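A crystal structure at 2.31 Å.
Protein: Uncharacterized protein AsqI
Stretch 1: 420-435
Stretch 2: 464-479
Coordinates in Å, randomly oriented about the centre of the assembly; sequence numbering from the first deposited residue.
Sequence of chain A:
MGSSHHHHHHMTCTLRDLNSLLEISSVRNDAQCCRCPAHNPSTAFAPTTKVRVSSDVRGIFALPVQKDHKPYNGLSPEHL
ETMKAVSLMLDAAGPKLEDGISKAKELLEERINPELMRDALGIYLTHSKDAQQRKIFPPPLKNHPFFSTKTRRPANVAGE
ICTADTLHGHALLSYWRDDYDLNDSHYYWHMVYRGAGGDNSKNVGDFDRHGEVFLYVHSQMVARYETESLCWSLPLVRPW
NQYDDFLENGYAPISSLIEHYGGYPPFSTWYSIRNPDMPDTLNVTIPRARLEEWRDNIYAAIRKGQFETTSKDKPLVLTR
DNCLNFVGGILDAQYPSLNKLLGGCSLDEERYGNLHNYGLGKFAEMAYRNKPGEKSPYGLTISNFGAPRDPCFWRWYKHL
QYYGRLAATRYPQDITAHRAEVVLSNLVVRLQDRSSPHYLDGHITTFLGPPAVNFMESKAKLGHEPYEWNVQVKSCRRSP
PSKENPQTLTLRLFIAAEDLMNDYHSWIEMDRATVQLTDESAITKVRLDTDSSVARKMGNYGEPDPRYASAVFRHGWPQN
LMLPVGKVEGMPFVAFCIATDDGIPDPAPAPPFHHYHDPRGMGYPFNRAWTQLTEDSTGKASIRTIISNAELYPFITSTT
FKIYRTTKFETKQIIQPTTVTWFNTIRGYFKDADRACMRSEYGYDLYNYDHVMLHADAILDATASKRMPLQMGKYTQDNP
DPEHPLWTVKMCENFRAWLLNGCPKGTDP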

# COMPACT_ATOMS: atom_id res chain seq x y z
N ALA A 420 -36.58 28.37 -17.00
CA ALA A 420 -36.93 28.76 -18.36
C ALA A 420 -38.11 27.92 -18.84
O ALA A 420 -38.23 26.75 -18.47
N GLU A 421 -38.97 28.52 -19.66
CA GLU A 421 -40.13 27.82 -20.18
C GLU A 421 -39.69 26.92 -21.33
O GLU A 421 -39.86 27.22 -22.52
N VAL A 422 -39.14 25.78 -20.94
CA VAL A 422 -38.45 24.93 -21.88
C VAL A 422 -38.47 23.51 -21.33
O VAL A 422 -38.58 23.30 -20.12
N VAL A 423 -38.39 22.52 -22.21
CA VAL A 423 -38.24 21.15 -21.77
C VAL A 423 -36.88 20.66 -22.20
O VAL A 423 -36.57 20.69 -23.39
N LEU A 424 -36.06 20.24 -21.23
CA LEU A 424 -34.75 19.66 -21.52
C LEU A 424 -34.82 18.14 -21.56
O LEU A 424 -35.56 17.53 -20.79
N SER A 425 -34.03 17.54 -22.43
CA SER A 425 -33.93 16.08 -22.49
C SER A 425 -32.62 15.69 -23.14
O SER A 425 -31.95 16.52 -23.75
N ASN A 426 -32.27 14.42 -23.01
CA ASN A 426 -31.16 13.85 -23.78
C ASN A 426 -29.82 14.52 -23.55
O ASN A 426 -29.10 14.81 -24.50
N LEU A 427 -29.46 14.74 -22.30
CA LEU A 427 -28.16 15.31 -21.99
C LEU A 427 -27.08 14.27 -22.25
O LEU A 427 -27.18 13.14 -21.79
N VAL A 428 -26.06 14.64 -23.01
CA VAL A 428 -24.96 13.75 -23.28
C VAL A 428 -23.59 14.44 -23.05
O VAL A 428 -23.42 15.62 -23.38
N VAL A 429 -22.63 13.72 -22.46
CA VAL A 429 -21.23 14.14 -22.47
C VAL A 429 -20.44 13.12 -23.32
O VAL A 429 -20.52 11.92 -23.05
N ARG A 430 -19.71 13.59 -24.34
CA ARG A 430 -19.05 12.70 -25.32
C ARG A 430 -17.67 13.16 -25.68
O ARG A 430 -17.38 14.35 -25.60
N LEU A 431 -16.87 12.25 -26.22
CA LEU A 431 -15.67 12.64 -26.94
C LEU A 431 -16.05 13.40 -28.21
O LEU A 431 -17.13 13.22 -28.77
N GLN A 432 -15.15 14.27 -28.66
CA GLN A 432 -15.36 14.93 -29.92
C GLN A 432 -15.03 13.97 -31.06
O GLN A 432 -15.73 13.93 -32.07
N ASP A 433 -13.96 13.20 -30.88
CA ASP A 433 -13.59 12.16 -31.82
C ASP A 433 -14.36 10.89 -31.52
O ASP A 433 -14.07 10.21 -30.55
N ARG A 434 -15.34 10.57 -32.36
CA ARG A 434 -16.20 9.40 -32.15
C ARG A 434 -15.87 8.25 -33.11
O ARG A 434 -16.76 7.44 -33.46
N SER A 435 -14.62 8.17 -33.54
CA SER A 435 -14.21 7.24 -34.61
C SER A 435 -13.86 5.85 -34.09
O SER A 435 -14.06 4.87 -34.81
N HIS A 464 -6.92 15.91 -21.00
CA HIS A 464 -8.02 15.05 -21.39
C HIS A 464 -8.23 15.11 -22.90
O HIS A 464 -7.93 16.12 -23.54
N GLU A 465 -8.76 14.02 -23.46
CA GLU A 465 -9.16 14.04 -24.86
C GLU A 465 -10.27 15.05 -25.01
O GLU A 465 -11.04 15.26 -24.06
N PRO A 466 -10.36 15.68 -26.19
CA PRO A 466 -11.40 16.69 -26.45
C PRO A 466 -12.80 16.14 -26.20
O PRO A 466 -13.12 15.04 -26.64
N TYR A 467 -13.61 16.90 -25.47
CA TYR A 467 -14.98 16.49 -25.21
C TYR A 467 -15.96 17.59 -25.61
O TYR A 467 -15.59 18.72 -25.92
N GLU A 468 -17.23 17.23 -25.59
CA GLU A 468 -18.29 18.16 -25.86
C GLU A 468 -19.47 17.72 -25.03
O GLU A 468 -19.51 16.58 -24.57
N TRP A 469 -20.42 18.60 -24.79
CA TRP A 469 -21.68 18.12 -24.29
C TRP A 469 -22.77 18.63 -25.22
O TRP A 469 -22.59 19.62 -25.96
N ASN A 470 -23.89 17.93 -25.21
CA ASN A 470 -25.04 18.44 -25.91
C ASN A 470 -26.30 18.08 -25.13
O ASN A 470 -26.27 17.23 -24.22
N VAL A 471 -27.39 18.77 -25.46
CA VAL A 471 -28.64 18.58 -24.76
C VAL A 471 -29.77 19.00 -25.70
O VAL A 471 -29.58 19.82 -26.62
N GLN A 472 -30.94 18.43 -25.49
CA GLN A 472 -32.07 18.73 -26.34
C GLN A 472 -32.95 19.75 -25.63
O GLN A 472 -33.27 19.60 -24.44
N VAL A 473 -33.32 20.80 -26.36
CA VAL A 473 -34.13 21.88 -25.80
C VAL A 473 -35.38 22.09 -26.66
O VAL A 473 -35.29 22.26 -27.88
N LYS A 474 -36.55 22.10 -26.03
CA LYS A 474 -37.79 22.37 -26.75
C LYS A 474 -38.65 23.37 -25.99
O LYS A 474 -38.84 23.25 -24.78
N SER A 475 -39.17 24.36 -26.70
CA SER A 475 -39.86 25.43 -26.02
C SER A 475 -41.21 24.97 -25.49
O SER A 475 -41.80 24.01 -25.96
N CYS A 476 -41.69 25.75 -24.53
CA CYS A 476 -42.75 25.38 -23.62
C CYS A 476 -43.57 26.69 -23.40
O CYS A 476 -44.66 26.69 -22.82
N ARG A 477 -43.00 27.78 -23.91
CA ARG A 477 -43.53 29.15 -23.80
C ARG A 477 -44.91 29.29 -24.46
O ARG A 477 -45.16 28.70 -25.52
N ARG A 478 -45.81 30.08 -23.85
CA ARG A 478 -47.19 30.20 -24.34
C ARG A 478 -47.26 30.73 -25.78
O ARG A 478 -47.90 30.13 -26.65
N SER A 479 -46.58 31.85 -26.03
CA SER A 479 -46.37 32.29 -27.41
C SER A 479 -45.22 31.49 -28.03
O SER A 479 -44.14 31.41 -27.45

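Side-chain packing between antiparallel strands 422-431 and 467-475. The polar centre is Glu468, whose side chain (chi1 p, chi2 t) reaches two arginines of the other stretch. Its OE2 lies 3.3 Å from Arg430 NE, a hydrogen-bonded salt bridge made at the edge of the guanidinium, and its OE1 lies 3.3 Å from Arg434 NH1 in a second salt bridge, whose hydrogen bond is weak. Asn470 (chi1 p) sets its ND2 over one face of the Arg430 guanidinium; ND2 and Arg430 NE, 3.5 Å apart, are both donors and do not bond, but ND2 bonds weakly to Glu468 OE2 at 3.4 Å. Arg430 has an off-well chi1 of -28°. Next along, Gln432 (m, t) sends NE2 to the backbone of the partner strand, 3.1 Å from Tyr467 O. At the other end, Glu421 OE2 and Arg478 NH2 form a long salt bridge of 3.4 Å with a weak hydrogen bond.

Two waters bridge the stretches: water 1 donates to Asn426 O (2.8 Å) and Asn470 OD1 (2.5 Å), beside the bulge that shifts the register between Ser425 and Val428; water 2 accepts from Asp433 N (2.9 Å) and donates to Pro466 O (2.8 Å).

On the sheet face carrying Arg430, Glu468 and Asn470, Val428 (t) packs its CB 3.7 Å from Asn470 OD1, and Ser425 (p) rests OG 3.4 Å from Gln472 CB. The opposite face is mostly apolar and largely buried. There Val422 CG2 meets Val473 CG1 at 3.6 Å, while Leu424 (m, t) brings CD2 to 3.5 Å from Val473 CG2. Leu427 (t, p) starts sideways, yet its end swings inward, placing CD1 3.6 Å from Trp469 CE3 and 3.9 Å from Val471 CB. Val429 (t) makes looser contact, CG2 to Trp469 CB at 4.4 Å. Beyond it, Leu431 (m, t) reaches back with CD2 to Glu465 CB at 3.7 Å.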

# COMPACT_ATOMS: atom_id res chain seq x y z
CB ALA A 420 -35.74 28.60 -19.30
CB GLU A 421 -41.21 28.80 -20.63
CG GLU A 421 -42.20 29.21 -19.52
CD GLU A 421 -42.98 30.46 -19.89
OE1 GLU A 421 -42.37 31.55 -19.87
OE2 GLU A 421 -44.19 30.37 -20.21
CB VAL A 422 -37.02 25.47 -22.12
CG1 VAL A 422 -35.93 24.44 -21.80
CG2 VAL A 422 -36.90 26.03 -23.50
CB VAL A 423 -39.32 20.22 -22.35
CG1 VAL A 423 -38.99 18.76 -22.05
CG2 VAL A 423 -40.70 20.58 -21.79
CB LEU A 424 -33.70 20.07 -20.48
CG LEU A 424 -33.25 21.54 -20.41
CD1 LEU A 424 -32.00 21.71 -19.53
CD2 LEU A 424 -33.01 22.09 -21.81
CB SER A 425 -35.11 15.47 -23.25
OG SER A 425 -34.97 15.71 -24.64
CB ASN A 426 -31.49 13.88 -25.28
CG ASN A 426 -32.52 12.82 -25.67
OD1 ASN A 426 -33.57 13.13 -26.21
ND2 ASN A 426 -32.21 11.57 -25.41
CB LEU A 427 -28.11 15.78 -20.53
CG LEU A 427 -26.78 16.36 -20.04
CD1 LEU A 427 -26.40 17.56 -20.88
CD2 LEU A 427 -26.88 16.73 -18.56
CB VAL A 428 -25.03 13.19 -24.73
CG1 VAL A 428 -23.90 12.24 -25.00
CG2 VAL A 428 -26.37 12.47 -24.97
CB VAL A 429 -20.64 14.25 -21.02
CG1 VAL A 429 -19.23 14.83 -21.04
CG2 VAL A 429 -21.55 15.11 -20.14
CB ARG A 430 -19.76 12.67 -26.68
CG ARG A 430 -21.21 12.92 -26.73
CD ARG A 430 -21.75 12.41 -28.06
NE ARG A 430 -21.82 13.39 -29.13
CZ ARG A 430 -22.55 13.20 -30.22
NH1 ARG A 430 -23.21 12.05 -30.35
NH2 ARG A 430 -22.63 14.11 -31.18
CB LEU A 431 -14.83 11.42 -27.31
CG LEU A 431 -14.22 10.62 -26.16
CD1 LEU A 431 -13.69 9.29 -26.68
CD2 LEU A 431 -13.11 11.43 -25.51
CB GLN A 432 -14.50 16.18 -30.02
CG GLN A 432 -15.01 17.34 -29.20
CD GLN A 432 -14.19 18.57 -29.46
OE1 GLN A 432 -13.88 18.89 -30.62
NE2 GLN A 432 -13.80 19.26 -28.40
CB ASP A 433 -12.09 11.91 -31.76
CG ASP A 433 -11.64 10.76 -32.65
OD1 ASP A 433 -12.43 10.27 -33.48
OD2 ASP A 433 -10.47 10.36 -32.51
CB ARG A 434 -17.67 9.80 -32.30
CG ARG A 434 -18.12 10.85 -31.31
CD ARG A 434 -19.58 11.23 -31.50
NE ARG A 434 -19.79 12.35 -32.42
CZ ARG A 434 -19.50 13.63 -32.14
NH1 ARG A 434 -18.91 13.95 -30.98
NH2 ARG A 434 -19.76 14.58 -33.03
CB SER A 435 -13.01 7.82 -35.38
OG SER A 435 -11.79 7.47 -34.76
CB HIS A 464 -9.29 15.45 -20.65
CG HIS A 464 -9.79 16.81 -21.03
ND1 HIS A 464 -10.57 17.03 -22.14
CD2 HIS A 464 -9.61 18.02 -20.45
CE1 HIS A 464 -10.85 18.32 -22.23
NE2 HIS A 464 -10.29 18.94 -21.21
CB GLU A 465 -9.62 12.65 -25.34
CG GLU A 465 -8.56 11.56 -25.27
CD GLU A 465 -7.30 11.91 -26.02
OE1 GLU A 465 -7.36 12.74 -26.96
OE2 GLU A 465 -6.23 11.35 -25.67
CB PRO A 466 -11.19 17.02 -27.93
CG PRO A 466 -9.74 16.74 -28.16
CD PRO A 466 -9.43 15.54 -27.32
CB TYR A 467 -15.18 16.10 -23.73
CG TYR A 467 -15.20 17.25 -22.75
CD1 TYR A 467 -16.37 17.96 -22.50
CD2 TYR A 467 -14.05 17.63 -22.05
CE1 TYR A 467 -16.40 19.03 -21.61
CE2 TYR A 467 -14.07 18.69 -21.13
CZ TYR A 467 -15.25 19.39 -20.92
OH TYR A 467 -15.30 20.45 -20.03
CB GLU A 468 -18.65 18.17 -27.34
CG GLU A 468 -19.49 16.96 -27.73
CD GLU A 468 -19.80 16.87 -29.20
OE1 GLU A 468 -18.89 17.13 -30.04
OE2 GLU A 468 -20.98 16.55 -29.51
CB TRP A 469 -21.92 18.54 -22.84
CG TRP A 469 -22.03 20.02 -22.60
CD1 TRP A 469 -21.01 20.92 -22.56
CD2 TRP A 469 -23.24 20.76 -22.33
NE1 TRP A 469 -21.50 22.18 -22.27
CE2 TRP A 469 -22.86 22.11 -22.13
CE3 TRP A 469 -24.59 20.42 -22.24
CZ2 TRP A 469 -23.80 23.13 -21.86
CZ3 TRP A 469 -25.52 21.42 -21.96
CH2 TRP A 469 -25.12 22.76 -21.78
CB ASN A 470 -25.10 17.91 -27.35
CG ASN A 470 -25.04 16.40 -27.43
OD1 ASN A 470 -26.03 15.72 -27.20
ND2 ASN A 470 -23.87 15.88 -27.80
CB VAL A 471 -28.69 19.40 -23.44
CG1 VAL A 471 -28.74 20.88 -23.73
CG2 VAL A 471 -29.89 18.99 -22.54
CB GLN A 472 -32.82 17.46 -26.66
CG GLN A 472 -33.80 17.58 -27.80
CD GLN A 472 -34.41 16.23 -28.15
OE1 GLN A 472 -33.69 15.23 -28.30
NE2 GLN A 472 -35.74 16.19 -28.27
CB VAL A 473 -33.34 23.19 -25.71
CG1 VAL A 473 -34.14 24.27 -25.00
CG2 VAL A 473 -31.96 22.96 -25.06
CB LYS A 474 -38.58 21.08 -27.00
CG LYS A 474 -39.83 21.30 -27.87
CD LYS A 474 -40.49 19.99 -28.23
CE LYS A 474 -41.73 20.21 -29.09
NZ LYS A 474 -42.70 19.11 -28.87
CB SER A 475 -40.04 26.64 -26.92
OG SER A 475 -40.74 27.67 -26.23
CB CYS A 476 -42.10 24.80 -22.35
SG CYS A 476 -43.06 24.61 -20.85
CB ARG A 477 -42.53 30.13 -24.44
CG ARG A 477 -42.58 31.56 -23.92
CD ARG A 477 -41.51 32.46 -24.60
NE ARG A 477 -41.89 32.84 -25.96
CZ ARG A 477 -41.24 33.71 -26.72
NH1 ARG A 477 -40.15 34.32 -26.26
NH2 ARG A 477 -41.68 33.99 -27.94
CB ARG A 478 -48.02 31.09 -23.40
CG ARG A 478 -49.02 30.30 -22.55
CD ARG A 478 -49.33 31.00 -21.22
NE ARG A 478 -48.16 31.08 -20.34
CZ ARG A 478 -47.83 32.16 -19.63
NH1 ARG A 478 -48.58 33.26 -19.69
NH2 ARG A 478 -46.75 32.14 -18.85
CB SER A 479 -46.06 33.79 -27.47
OG SER A 479 -47.19 34.57 -27.08
O HOH W 1 -28.54 15.62 -27.09
O HOH W 2 -12.07 13.55 -28.71